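Long-range contacts in DUF3822 family protein (Bacteroides thetaiotaomicron VPI-5482, PDB 3HRG), which is of unknown function but has an actin-like ATPase fold, which suggests, without proving, that it may bind or hydrolyse a nucleotide: residues P146-F151 against Y175-G180; N159-Y164 against Q211-L216; L216-T221 against V239-P244. All coordinates share one frame; numbering follows the deposited sequence. Where two conformers were deposited one is given.

Contact 1: residues P146-F151 against Y175-G180; sequences PLIEYF and YCFERG
Phe151 and Ile148 of the helix press onto Phe177 and Tyr175 of the strand, and the tightest fit is at Phe177. There Phe151 CB lies 3.5 Å from Phe177 CE1, and the carbonyl carbon of Phe151 stands over one face of the Phe177 ring, toward its rim. Ile148 O comes within 3.7 Å of Phe177 CZ, at an oblique angle to the ring. Tyr175 lies against Leu147, Ile148 and Phe151: its CD1 meets Ile148 CG1 at 3.7 Å, the two side chains crossing at about a right angle, while CD2 on the other flank of the ring meets Phe151 CE2 at 3.9 Å. The Phe151 and Tyr175 rings are tilted 40° to each other. Helix 144-154 leads from the last strand of the first mixed sheet to the second, whose 3-2-1-4-5 strand order repeats that of the first, as expected of an actin-like ATPase fold; here the helix packs on strand 171-178. The Phe151 ring also stacks on Tyr164. Leu147 makes a lighter contact, by CD1 alone, 3.9 Å from both CE2 and OH of Tyr175, and that hydroxyl is hydrogen-bonded to Ser144. Glu149, partly exposed, points away from the strand; the exposed Glu178, at the strand end, and Arg179, in the turn after it, lie on the solvent side.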
loop_
_atom_site.group_PDB
_atom_site.type_symbol
_atom_site.label_atom_id
_atom_site.label_comp_id
_atom_site.label_asym_id
_atom_site.label_seq_id
_atom_site.Cartn_x
_atom_site.Cartn_y
_atom_site.Cartn_z
ATOM N N PRO A 146 3.871 -5.024 -0.252
ATOM C CA PRO A 146 5.225 -4.487 -0.171
ATOM C C PRO A 146 5.470 -3.615 1.070
ATOM O O PRO A 146 6.593 -3.573 1.537
ATOM C CB PRO A 146 5.340 -3.621 -1.448
ATOM C CG PRO A 146 3.895 -3.400 -1.868
ATOM C CD PRO A 146 3.207 -4.617 -1.513
ATOM N N LEU A 147 4.454 -2.914 1.587
ATOM C CA LEU A 147 4.654 -2.071 2.758
ATOM C C LEU A 147 5.039 -2.912 3.987
ATOM O O LEU A 147 5.963 -2.564 4.710
ATOM C CB LEU A 147 3.450 -1.177 3.049
ATOM C CG LEU A 147 3.194 0.026 2.131
ATOM C CD1 LEU A 147 1.981 0.833 2.603
ATOM C CD2 LEU A 147 4.399 0.944 2.047
ATOM N N ILE A 148 4.364 -4.029 4.178
ATOM C CA ILE A 148 4.661 -4.926 5.300
ATOM C C ILE A 148 6.047 -5.509 5.175
ATOM O O ILE A 148 6.798 -5.508 6.150
ATOM C CB ILE A 148 3.635 -6.063 5.393
ATOM C CG1 ILE A 148 2.328 -5.480 5.892
ATOM C CG2 ILE A 148 4.134 -7.168 6.337
ATOM C CD1 ILE A 148 1.128 -6.389 5.781
ATOM N N GLU A 149 6.429 -5.953 3.974
ATOM C CA GLU A 149 7.783 -6.493 3.803
ATOM C C GLU A 149 8.863 -5.440 4.119
ATOM O O GLU A 149 9.865 -5.715 4.791
ATOM C CB GLU A 149 7.992 -7.040 2.393
ATOM C CG GLU A 149 7.018 -8.132 2.073
ATOM C CD GLU A 149 7.359 -8.933 0.849
ATOM O OE1 GLU A 149 8.369 -8.634 0.178
ATOM O OE2 GLU A 149 6.607 -9.900 0.594
ATOM N N TYR A 150 8.651 -4.239 3.622
ATOM C CA TYR A 150 9.571 -3.133 3.839
ATOM C C TYR A 150 9.635 -2.719 5.324
ATOM O O TYR A 150 10.710 -2.624 5.906
ATOM C CB TYR A 150 9.121 -1.948 2.992
ATOM C CG TYR A 150 9.994 -0.713 3.083
ATOM C CD1 TYR A 150 11.156 -0.611 2.337
ATOM C CD2 TYR A 150 9.632 0.368 3.896
ATOM C CE1 TYR A 150 11.966 0.544 2.389
ATOM C CE2 TYR A 150 10.443 1.523 3.974
ATOM C CZ TYR A 150 11.595 1.594 3.199
ATOM O OH TYR A 150 12.395 2.691 3.239
ATOM N N PHE A 151 8.489 -2.441 5.911
ATOM C CA PHE A 151 8.442 -2.041 7.319
ATOM C C PHE A 151 8.930 -3.163 8.271
ATOM O O PHE A 151 9.541 -2.881 9.286
ATOM C CB PHE A 151 7.053 -1.611 7.729
ATOM C CG PHE A 151 6.532 -0.351 7.031
ATOM C CD1 PHE A 151 7.319 0.771 6.838
ATOM C CD2 PHE A 151 5.187 -0.268 6.699
ATOM C CE1 PHE A 151 6.782 1.923 6.264
ATOM C CE2 PHE A 151 4.637 0.883 6.105
ATOM C CZ PHE A 151 5.427 1.974 5.895
ATOM N N TYR A 175 0.334 -0.498 10.427
ATOM C CA TYR A 175 1.148 -1.722 10.409
ATOM C C TYR A 175 2.032 -1.713 11.654
ATOM O O TYR A 175 2.905 -0.840 11.807
ATOM C CB TYR A 175 2.007 -1.792 9.158
ATOM C CG TYR A 175 1.217 -1.573 7.887
ATOM C CD1 TYR A 175 0.487 -2.607 7.303
ATOM C CD2 TYR A 175 1.164 -0.316 7.296
ATOM C CE1 TYR A 175 -0.263 -2.404 6.116
ATOM C CE2 TYR A 175 0.448 -0.101 6.088
ATOM C CZ TYR A 175 -0.278 -1.145 5.532
ATOM O OH TYR A 175 -1.016 -0.933 4.390
ATOM N N CYS A 176 1.830 -2.690 12.531
ATOM C CA CYS A 176 2.561 -2.745 13.802
ATOM C C CYS A 176 3.484 -3.947 13.888
ATOM O O CYS A 176 3.105 -5.042 13.474
ATOM C CB CYS A 176 1.582 -2.756 14.987
ATOM S SG CYS A 176 0.596 -1.279 15.047
ATOM N N PHE A 177 4.666 -3.737 14.498
ATOM C CA PHE A 177 5.688 -4.770 14.567
ATOM C C PHE A 177 6.452 -4.883 15.858
ATOM O O PHE A 177 6.631 -3.904 16.572
ATOM C CB PHE A 177 6.778 -4.495 13.509
ATOM C CG PHE A 177 6.294 -4.547 12.108
ATOM C CD1 PHE A 177 5.747 -3.415 11.506
ATOM C CD2 PHE A 177 6.354 -5.731 11.387
ATOM C CE1 PHE A 177 5.309 -3.486 10.178
ATOM C CE2 PHE A 177 5.929 -5.787 10.088
ATOM C CZ PHE A 177 5.403 -4.687 9.487
ATOM N N GLU A 178 6.957 -6.096 16.097
ATOM C CA GLU A 178 7.842 -6.376 17.209
ATOM C C GLU A 178 8.949 -7.215 16.598
ATOM O O GLU A 178 8.684 -8.335 16.168
ATOM C CB GLU A 178 7.150 -7.140 18.349
ATOM C CG GLU A 178 8.098 -7.477 19.511
ATOM C CD GLU A 178 7.393 -8.062 20.713
ATOM O OE1 GLU A 178 6.187 -8.397 20.649
ATOM O OE2 GLU A 178 8.058 -8.147 21.743
ATOM N N ARG A 179 10.157 -6.635 16.546
ATOM C CA ARG A 179 11.376 -7.257 16.002
ATOM C C ARG A 179 11.099 -8.030 14.701
ATOM O O ARG A 179 11.380 -9.216 14.570
ATOM C CB ARG A 179 12.046 -8.134 17.065
ATOM C CG ARG A 179 13.494 -8.539 16.754
ATOM C CD ARG A 179 14.111 -9.262 17.936
ATOM N NE ARG A 179 15.525 -9.534 17.725
ATOM N N GLY A 180 10.530 -7.314 13.739
ATOM C CA GLY A 180 10.218 -7.888 12.461
ATOM C C GLY A 180 8.948 -8.722 12.362
ATOM O O GLY A 180 8.582 -9.050 11.240
#

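Contact 2: residues N159-Y164 against Q211-L216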
loop_
_atom_site.group_PDB
_atom_site.type_symbol
_atom_site.label_atom_id
_atom_site.label_comp_id
_atom_site.label_asym_id
_atom_site.label_seq_id
_atom_site.Cartn_x
_atom_site.Cartn_y
_atom_site.Cartn_z
ATOM N N ASN A 159 15.316 -2.041 19.933
ATOM C CA ASN A 159 14.491 -2.947 20.740
ATOM C C ASN A 159 13.131 -2.396 21.198
ATOM O O ASN A 159 12.671 -2.701 22.312
ATOM C CB ASN A 159 15.294 -3.425 21.969
ATOM C CG ASN A 159 15.857 -2.280 22.802
ATOM O OD1 ASN A 159 15.834 -1.121 22.392
ATOM N ND2 ASN A 159 16.387 -2.612 23.979
ATOM N N SER A 160 12.546 -1.521 20.390
ATOM C CA SER A 160 11.223 -0.993 20.636
ATOM C C SER A 160 10.227 -1.584 19.644
ATOM O O SER A 160 10.634 -2.038 18.556
ATOM C CB SER A 160 11.283 0.514 20.426
ATOM O OG SER A 160 11.704 0.809 19.074
ATOM N N LYS A 161 8.941 -1.618 20.019
ATOM C CA LYS A 161 7.879 -2.029 19.090
ATOM C C LYS A 161 7.631 -0.816 18.226
ATOM O O LYS A 161 7.873 0.333 18.637
ATOM C CB LYS A 161 6.587 -2.448 19.771
ATOM C CG LYS A 161 6.726 -3.637 20.693
ATOM C CD LYS A 161 5.389 -4.033 21.273
ATOM C CE LYS A 161 5.515 -5.161 22.277
ATOM N NZ LYS A 161 4.150 -5.546 22.754
ATOM N N LYS A 162 7.122 -1.040 17.026
ATOM C CA LYS A 162 6.949 0.067 16.103
ATOM C C LYS A 162 5.606 0.040 15.403
ATOM O O LYS A 162 5.102 -1.023 15.035
ATOM C CB LYS A 162 8.110 0.070 15.102
ATOM C CG LYS A 162 9.475 0.392 15.794
ATOM C CD LYS A 162 10.610 0.178 14.918
ATOM C CE LYS A 162 11.931 0.285 15.641
ATOM N NZ LYS A 162 12.230 -0.889 16.508
HETATM N N MSE A 163 5.027 1.226 15.274
HETATM C CA MSE A 163 3.787 1.413 14.550
HETATM C C MSE A 163 4.120 2.268 13.334
HETATM O O MSE A 163 4.643 3.388 13.493
HETATM C CB MSE A 163 2.739 2.163 15.406
HETATM C CG MSE A 163 1.468 2.430 14.632
HETATM SE SE MSE A 163 0.047 3.246 15.697
HETATM C CE MSE A 163 -0.275 1.829 16.920
ATOM N N TYR A 164 3.835 1.759 12.142
ATOM C CA TYR A 164 4.046 2.489 10.873
ATOM C C TYR A 164 2.662 2.820 10.348
ATOM O O TYR A 164 1.849 1.930 10.199
ATOM C CB TYR A 164 4.822 1.675 9.836
ATOM C CG TYR A 164 6.223 1.380 10.274
ATOM C CD1 TYR A 164 7.256 2.268 9.998
ATOM C CD2 TYR A 164 6.521 0.226 10.982
ATOM C CE1 TYR A 164 8.553 2.021 10.416
ATOM C CE2 TYR A 164 7.847 -0.038 11.405
ATOM C CZ TYR A 164 8.835 0.867 11.137
ATOM O OH TYR A 164 10.128 0.617 11.530
ATOM N N GLN A 211 3.981 3.954 25.939
ATOM C CA GLN A 211 4.004 5.373 25.552
ATOM C C GLN A 211 5.401 6.032 25.542
ATOM O O GLN A 211 5.609 6.945 24.764
ATOM C CB GLN A 211 3.048 6.198 26.408
ATOM C CG GLN A 211 1.583 5.839 26.215
ATOM C CD GLN A 211 0.700 6.708 27.075
ATOM O OE1 GLN A 211 0.134 6.251 28.078
ATOM N NE2 GLN A 211 0.651 7.985 26.750
ATOM N N GLU A 212 6.328 5.533 26.359
ATOM C CA GLU A 212 7.724 6.016 26.423
ATOM C C GLU A 212 8.730 5.351 25.475
ATOM O O GLU A 212 9.543 6.040 24.880
ATOM C CB GLU A 212 8.269 5.852 27.883
ATOM C CG GLU A 212 9.846 5.915 28.086
ATOM C CD GLU A 212 10.502 7.263 27.701
ATOM O OE1 GLU A 212 9.977 8.355 28.025
ATOM O OE2 GLU A 212 11.577 7.231 27.077
ATOM N N ARG A 213 8.690 4.020 25.401
ATOM C CA ARG A 213 9.631 3.197 24.619
ATOM C C ARG A 213 9.275 3.013 23.144
ATOM O O ARG A 213 10.127 3.166 22.263
ATOM C CB ARG A 213 9.698 1.787 25.240
ATOM C CG ARG A 213 10.605 0.715 24.547
ATOM C CD ARG A 213 10.261 -0.685 25.105
ATOM N NE ARG A 213 8.958 -1.174 24.585
ATOM C CZ ARG A 213 8.157 -2.068 25.184
ATOM N NH1 ARG A 213 8.457 -2.569 26.381
ATOM N NH2 ARG A 213 7.004 -2.434 24.614
ATOM N N ASP A 214 8.012 2.681 22.873
ATOM C CA ASP A 214 7.589 2.344 21.489
ATOM C C ASP A 214 7.475 3.539 20.547
ATOM O O ASP A 214 7.320 4.657 20.985
ATOM C CB ASP A 214 6.386 1.404 21.554
ATOM C CG ASP A 214 6.693 0.152 22.360
ATOM O OD1 ASP A 214 7.834 -0.322 22.346
ATOM O OD2 ASP A 214 5.796 -0.395 23.009
ATOM N N GLU A 215 7.509 3.265 19.243
ATOM C CA GLU A 215 7.579 4.346 18.266
ATOM C C GLU A 215 6.499 4.364 17.226
ATOM O O GLU A 215 6.055 3.320 16.769
ATOM C CB GLU A 215 8.949 4.293 17.535
ATOM C CG GLU A 215 10.154 4.446 18.469
ATOM C CD GLU A 215 11.526 4.397 17.775
ATOM O OE1 GLU A 215 11.630 4.225 16.531
ATOM O OE2 GLU A 215 12.518 4.532 18.507
ATOM N N LEU A 216 6.107 5.590 16.853
ATOM C CA LEU A 216 5.146 5.835 15.790
ATOM C C LEU A 216 5.910 6.515 14.656
ATOM O O LEU A 216 6.565 7.566 14.878
ATOM C CB LEU A 216 3.980 6.723 16.241
ATOM C CG LEU A 216 3.066 7.225 15.133
ATOM C CD1 LEU A 216 2.475 6.024 14.334
ATOM C CD2 LEU A 216 1.966 8.156 15.699
#
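The Asp214 carboxylate is gripped at OD1 from opposite faces of its plane, by Lys161 N on one and Arg213 NE on the other. These groups lie where strands 162-167 and 215-220, parallel neighbours in the second mixed sheet of the actin-like fold, begin to pair. Lys161 N is 2.9 Å from Asp214 OD1 and 53° out of the carboxylate plane. Arg213, in one of two modelled conformers, holds Asp214 side-on: OD1 sits at the guanidinium edge, in plane, and NH2 reaches the syn lone pair of OD2. Both carboxylate oxygens are thus engaged, and OD2 also accepts from Asn210 N. Past this salt bridge the backbones pair, Glu215 N giving to Lys161 O at 3.0 Å and Met163 N to Glu215 O at 2.8 Å. Lys162 and Glu215 lie side by side, yet their charged ends find other partners. Lys162 bends at chi4 (74°), bringing NZ to Ser160 O at 2.8 Å and to nearby loop carbonyls, whereas Glu215 OE1, in the conformer given, bonds to His217 NE2. On the face of Met163, a selenomethionine, Leu216 CD1 rests 3.7 Å from its CG and 3.9 Å from its SE.

Contact 3: residues L216-T221 against V239-P244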
loop_
_atom_site.group_PDB
_atom_site.type_symbol
_atom_site.label_atom_id
_atom_site.label_comp_id
_atom_site.label_asym_id
_atom_site.label_seq_id
_atom_site.Cartn_x
_atom_site.Cartn_y
_atom_site.Cartn_z
ATOM N N LEU A 216 6.107 5.590 16.853
ATOM C CA LEU A 216 5.146 5.835 15.790
ATOM C C LEU A 216 5.910 6.515 14.656
ATOM O O LEU A 216 6.565 7.566 14.878
ATOM C CB LEU A 216 3.980 6.723 16.241
ATOM C CG LEU A 216 3.066 7.225 15.133
ATOM C CD1 LEU A 216 2.475 6.024 14.334
ATOM C CD2 LEU A 216 1.966 8.156 15.699
ATOM N N HIS A 217 5.825 5.932 13.468
ATOM C CA HIS A 217 6.444 6.436 12.241
ATOM C C HIS A 217 5.332 6.740 11.221
ATOM O O HIS A 217 4.521 5.882 10.882
ATOM C CB HIS A 217 7.455 5.430 11.705
ATOM C CG HIS A 217 8.612 5.185 12.626
ATOM N ND1 HIS A 217 9.862 5.703 12.392
ATOM C CD2 HIS A 217 8.706 4.481 13.785
ATOM C CE1 HIS A 217 10.685 5.337 13.370
ATOM N NE2 HIS A 217 10.008 4.597 14.229
ATOM N N LEU A 218 5.284 7.978 10.759
ATOM C CA LEU A 218 4.240 8.438 9.849
ATOM C C LEU A 218 4.758 8.737 8.452
ATOM O O LEU A 218 5.874 9.253 8.287
ATOM C CB LEU A 218 3.627 9.729 10.411
ATOM C CG LEU A 218 2.917 9.649 11.751
ATOM C CD1 LEU A 218 2.666 11.040 12.312
ATOM C CD2 LEU A 218 1.630 8.874 11.599
ATOM N N THR A 219 3.958 8.394 7.450
ATOM C CA THR A 219 4.291 8.701 6.080
ATOM C C THR A 219 3.005 8.953 5.291
ATOM O O THR A 219 1.916 8.594 5.749
ATOM C CB THR A 219 5.158 7.598 5.430
ATOM O OG1 THR A 219 5.630 8.086 4.163
ATOM C CG2 THR A 219 4.402 6.315 5.252
ATOM N N GLY A 220 3.120 9.594 4.124
ATOM C CA GLY A 220 1.965 9.857 3.256
ATOM C C GLY A 220 1.415 11.276 3.170
ATOM O O GLY A 220 2.156 12.259 3.197
ATOM N N THR A 221 0.094 11.373 3.056
ATOM C CA THR A 221 -0.586 12.656 2.892
ATOM C C THR A 221 -0.833 13.324 4.250
ATOM O O THR A 221 -1.925 13.258 4.807
ATOM C CB THR A 221 -1.906 12.438 2.139
ATOM O OG1 THR A 221 -2.767 11.641 2.937
ATOM C CG2 THR A 221 -1.670 11.714 0.800
ATOM N N VAL A 239 7.640 10.033 18.228
ATOM C CA VAL A 239 6.887 10.157 16.965
ATOM C C VAL A 239 7.813 10.721 15.886
ATOM O O VAL A 239 8.499 11.713 16.120
ATOM C CB VAL A 239 5.654 11.083 17.072
ATOM C CG1 VAL A 239 4.861 11.051 15.746
ATOM C CG2 VAL A 239 4.748 10.676 18.204
ATOM N N PHE A 240 7.840 10.083 14.725
ATOM C CA PHE A 240 8.705 10.517 13.607
ATOM C C PHE A 240 7.976 10.599 12.275
ATOM O O PHE A 240 6.969 9.914 12.077
ATOM C CB PHE A 240 9.843 9.515 13.418
ATOM C CG PHE A 240 10.620 9.255 14.650
ATOM C CD1 PHE A 240 11.692 10.057 14.985
ATOM C CD2 PHE A 240 10.284 8.192 15.480
ATOM C CE1 PHE A 240 12.415 9.826 16.161
ATOM C CE2 PHE A 240 11.017 7.948 16.647
ATOM C CZ PHE A 240 12.072 8.763 16.991
ATOM N N ILE A 241 8.462 11.483 11.400
ATOM C CA ILE A 241 7.962 11.617 10.040
ATOM C C ILE A 241 9.011 10.901 9.230
ATOM O O ILE A 241 10.187 11.308 9.234
ATOM C CB ILE A 241 7.863 13.061 9.543
ATOM C CG1 ILE A 241 6.960 13.882 10.456
ATOM C CG2 ILE A 241 7.354 13.091 8.060
ATOM C CD1 ILE A 241 5.609 13.397 10.496
HETATM N N MSE A 242 8.606 9.841 8.557
HETATM C CA MSE A 242 9.522 9.037 7.792
HETATM C C MSE A 242 10.106 9.761 6.589
HETATM O O MSE A 242 9.503 10.676 6.041
HETATM C CB MSE A 242 8.834 7.795 7.236
HETATM C CG MSE A 242 8.259 6.878 8.235
HETATM SE SE MSE A 242 7.666 5.298 7.308
HETATM C CE MSE A 242 9.399 4.433 7.007
ATOM N N ASN A 243 11.285 9.280 6.205
ATOM C CA ASN A 243 12.022 9.733 5.044
ATOM C C ASN A 243 11.984 8.475 4.146
ATOM O O ASN A 243 12.469 7.414 4.555
ATOM C CB ASN A 243 13.435 10.147 5.445
ATOM C CG ASN A 243 14.263 10.665 4.289
ATOM O OD1 ASN A 243 13.781 10.832 3.174
ATOM N ND2 ASN A 243 15.533 10.940 4.564
ATOM N N PRO A 244 11.347 8.546 2.962
ATOM C CA PRO A 244 10.660 9.688 2.367
ATOM C C PRO A 244 9.299 9.944 3.027
ATOM O O PRO A 244 8.673 9.010 3.589
ATOM C CB PRO A 244 10.496 9.270 0.897
ATOM C CG PRO A 244 10.368 7.788 0.939
ATOM C CD PRO A 244 11.095 7.304 2.194
#
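Leu216 to Leu218 and Val239 to Ile241 are the paired strands of a beta-alpha-beta unit, joined through helix 225-235, with strand 239-241 forming an edge of the second mixed sheet. The pairing is parallel: Phe240 N donates to Leu216 O at 2.8 Å, Leu218 N to Phe240 O at 2.9 Å and Met242 N to Leu218 O at 2.8 Å, so Phe240 uses its N and O on the same neighbour. Leu216, Leu218, Val239 and Ile241 point to the face covered by helix 225-235 and, at Leu216, by helix 193-206; Met229 and Leu232 close over Leu218. Leu218 CD1 lies 4.1 Å from Val239 CG1, and Ile241, with CD1 turned by chi2 of -62°, brings that methyl to 4.2 Å from Leu218 CB. His217 and Phe240 occupy the other face and run side by side. Their rings are nearly parallel, with planes at 25°, but slid apart: Phe240 CD2 stands over one face of the imidazole, toward its rim, 3.6 Å from His217 CE1. The imidazole has a polar partner too: in the conformer given, its NE2 bonds to Glu215 OE1. An alanine in place of His217 would probably leave Glu215 OE1 without this mate and Phe240 CD2 without the imidazole beside it. Farther on, Met242, a selenomethionine, touches Thr219 CB with its SE at 3.9 Å, and Ile248 of helix 248-255 packs against both residues. Three backbone bonds set the register, while the side chains divide the two faces, apolar branches toward the covering helices and, on the other, the imidazole, packed beside a phenyl ring and hydrogen-bonded to a carboxylate.

All three contacts reach the second mixed sheet. Contact 1 is the fully buried one and sets a helix against a strand mainly through apolar and aromatic groups. Contacts 2 and 3 are partly buried pairings of neighbouring parallel strands, carried by backbone bonds; they share Leu216 and place strand 215-220 between strands 162-167 and 239-241. Polar chemistry gathers at the strand starts of contact 2, with its Arg213-Asp214 salt bridge, whereas contact 3 contributes an imidazole beside a phenyl ring at the sheet edge. On one face of the sheet the parts meet: Phe151 of contact 1 reaches Met242 of contact 3 and Tyr164 of contact 2, and Tyr164 also meets His217.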